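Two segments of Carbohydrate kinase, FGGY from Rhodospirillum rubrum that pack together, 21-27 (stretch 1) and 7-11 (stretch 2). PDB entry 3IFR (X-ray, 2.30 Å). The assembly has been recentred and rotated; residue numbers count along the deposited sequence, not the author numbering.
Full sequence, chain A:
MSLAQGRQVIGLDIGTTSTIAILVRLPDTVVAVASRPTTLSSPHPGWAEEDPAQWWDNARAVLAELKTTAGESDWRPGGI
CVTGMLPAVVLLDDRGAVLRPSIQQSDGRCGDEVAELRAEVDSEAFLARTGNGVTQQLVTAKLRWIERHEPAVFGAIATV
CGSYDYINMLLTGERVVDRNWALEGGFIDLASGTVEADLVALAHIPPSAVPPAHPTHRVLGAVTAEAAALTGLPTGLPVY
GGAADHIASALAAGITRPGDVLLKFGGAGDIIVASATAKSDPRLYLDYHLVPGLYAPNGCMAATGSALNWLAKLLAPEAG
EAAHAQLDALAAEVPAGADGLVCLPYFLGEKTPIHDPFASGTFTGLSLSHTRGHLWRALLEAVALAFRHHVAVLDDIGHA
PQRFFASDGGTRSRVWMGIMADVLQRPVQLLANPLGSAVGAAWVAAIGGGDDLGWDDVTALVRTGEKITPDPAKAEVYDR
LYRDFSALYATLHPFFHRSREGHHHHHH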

# COMPACT_ATOMS: atom_id res chain seq x y z
N ALA A 21 8.65 -3.51 -14.80
CA ALA A 21 7.86 -2.94 -15.89
C ALA A 21 7.18 -4.05 -16.67
O ALA A 21 7.77 -5.12 -16.86
CB ALA A 21 8.73 -2.17 -16.85
N ILE A 22 5.98 -3.77 -17.16
CA ILE A 22 5.25 -4.73 -17.98
C ILE A 22 4.68 -4.11 -19.25
O ILE A 22 4.35 -2.90 -19.29
CB ILE A 22 4.10 -5.36 -17.21
CG1 ILE A 22 3.03 -4.29 -16.96
CG2 ILE A 22 4.62 -5.95 -15.89
CD1 ILE A 22 1.92 -4.73 -16.00
N LEU A 23 4.58 -4.96 -20.28
CA LEU A 23 3.98 -4.58 -21.52
C LEU A 23 2.74 -5.40 -21.65
O LEU A 23 2.80 -6.64 -21.60
CB LEU A 23 4.91 -4.91 -22.69
CG LEU A 23 4.41 -4.48 -24.08
CD1 LEU A 23 4.20 -2.95 -24.18
CD2 LEU A 23 5.35 -4.94 -25.20
N VAL A 24 1.62 -4.71 -21.83
CA VAL A 24 0.34 -5.39 -21.96
C VAL A 24 -0.24 -5.10 -23.32
O VAL A 24 -0.21 -3.95 -23.80
CB VAL A 24 -0.65 -4.84 -20.92
CG1 VAL A 24 -2.02 -5.42 -21.16
CG2 VAL A 24 -0.14 -5.05 -19.50
N ARG A 25 -0.74 -6.14 -23.95
CA ARG A 25 -1.57 -5.98 -25.13
C ARG A 25 -2.99 -6.11 -24.62
O ARG A 25 -3.36 -7.14 -24.03
CB ARG A 25 -1.28 -7.10 -26.13
CG ARG A 25 -2.33 -7.28 -27.28
CD ARG A 25 -2.19 -8.69 -27.91
NE ARG A 25 -0.77 -9.08 -27.96
CZ ARG A 25 -0.32 -10.34 -27.90
NH1 ARG A 25 -1.21 -11.34 -27.80
NH2 ARG A 25 0.99 -10.59 -27.95
N LEU A 26 -3.78 -5.07 -24.82
CA LEU A 26 -5.16 -5.13 -24.37
C LEU A 26 -5.99 -6.08 -25.26
O LEU A 26 -5.74 -6.17 -26.46
CB LEU A 26 -5.74 -3.72 -24.27
CG LEU A 26 -4.90 -2.94 -23.22
CD1 LEU A 26 -4.88 -1.43 -23.45
CD2 LEU A 26 -5.28 -3.26 -21.75
N PRO A 27 -6.98 -6.77 -24.67
CA PRO A 27 -7.38 -6.46 -23.30
C PRO A 27 -6.74 -7.31 -22.21
O PRO A 27 -6.97 -7.01 -21.06
CB PRO A 27 -8.89 -6.76 -23.30
CG PRO A 27 -9.16 -7.60 -24.55
CD PRO A 27 -7.85 -7.79 -25.28
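Stretch 2, residues 7-11: RQVIG

How does stretch 2 run against stretch 1? Both are extended: residues 21-25 belong to one strand and residues 8-11 to another, and the two lie side by side as antiparallel neighbours. Their N-to-C directions differ by 157°, and the axes approach to 4.8 Å, the usual spacing of strands in a sheet. In this register Gly11 sits opposite Ile22, Ile10 opposite Leu23, Val9 opposite Val24 and Gln8 opposite Arg25, with Arg7 reaching the level of Leu26 just past the end of the first strand.

What holds the backbones together? Five main-chain hydrogen bonds do, arranged as antiparallel pairing demands. Val9 and Val24 bond to each other in both directions, from Val24 N to Val9 O at 2.9 Å and from Val9 N to Val24 O, also at 2.9 Å. Two residues along, Ile22 N gives to Gly11 O at 2.8 Å, while Gly11 N returns a longer bond to Ile22 O at 3.2 Å. The shortest of the five lies beyond the strand, where Leu26 N meets Arg7 O at 2.7 Å, nearly straight at 167°. The carbonyls also receive CA-H...O contacts: Ile10 CA lies 3.2 Å from Ile22 O, Gln8 CA 3.3 Å from Val24 O, and Ala21 CA 3.2 Å from Gly11 O.

Where do the side chains meet? Directly opposed residues turn their side chains to the same face, and successive pairs alternate between the two faces. Leu23, Arg25, Gln8 and Ile10 share one, and there Leu23 CD1 packs 3.6 Å from Ile10 CG1, the Leu23 side chain having chi1 in t and chi2 in p. Beside them, Arg25 CB is 4.4 Å from Gln8 CG, a loose approach between the aliphatic parts of two polar residues. The other face carries Ile22, Val24 and Val9, with Val24 CB 4.2 Å from Val9 CG1; Gly11 belongs to this row but offers no side chain to Ile22.

What does Leu26 add after the strand ends? It has the largest area covered by the other stretch, although its CA-to-CB bond points sideways. Leu26 CD1 lies 4.1 Å from Val9 CB and 4.0 Å from Arg7 NH1, so the methyl covers one face of the Arg7 guanidinium while touching the valine as well. The guanidinium makes its own hydrogen bonds elsewhere in the structure. Pro27, joined through a cis peptide bond, has its CA-to-CB bond directed away and makes no contact with stretch 2.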

# COMPACT_ATOMS: atom_id res chain seq x y z
N ARG A 7 -4.00 -3.23 -29.02
CA ARG A 7 -3.62 -1.92 -28.43
C ARG A 7 -2.81 -2.08 -27.12
O ARG A 7 -3.21 -2.78 -26.19
CB ARG A 7 -4.84 -0.98 -28.27
CG ARG A 7 -4.59 0.29 -27.45
CD ARG A 7 -5.67 1.42 -27.60
NE ARG A 7 -6.85 1.27 -26.70
CZ ARG A 7 -6.91 1.65 -25.41
NH1 ARG A 7 -5.87 2.23 -24.80
NH2 ARG A 7 -8.03 1.45 -24.72
N GLN A 8 -1.66 -1.40 -27.07
CA GLN A 8 -0.60 -1.72 -26.14
C GLN A 8 -0.29 -0.62 -25.12
O GLN A 8 -0.40 0.57 -25.41
CB GLN A 8 0.66 -2.03 -26.93
CG GLN A 8 0.79 -3.47 -27.36
CD GLN A 8 2.19 -3.80 -27.73
OE1 GLN A 8 3.06 -2.93 -27.74
NE2 GLN A 8 2.44 -5.05 -28.04
N VAL A 9 0.16 -1.03 -23.95
CA VAL A 9 0.22 -0.13 -22.81
C VAL A 9 1.30 -0.60 -21.83
O VAL A 9 1.54 -1.79 -21.72
CB VAL A 9 -1.23 -0.00 -22.22
CG1 VAL A 9 -1.39 -0.68 -20.88
CG2 VAL A 9 -1.68 1.42 -22.20
N ILE A 10 1.96 0.31 -21.13
CA ILE A 10 3.02 -0.08 -20.18
C ILE A 10 2.79 0.40 -18.76
O ILE A 10 2.45 1.56 -18.56
CB ILE A 10 4.39 0.46 -20.61
CG1 ILE A 10 4.92 -0.25 -21.86
CG2 ILE A 10 5.44 0.40 -19.47
CD1 ILE A 10 6.15 0.43 -22.37
N GLY A 11 3.00 -0.47 -17.79
CA GLY A 11 3.12 -0.04 -16.40
C GLY A 11 4.52 -0.25 -15.86
O GLY A 11 5.17 -1.29 -16.10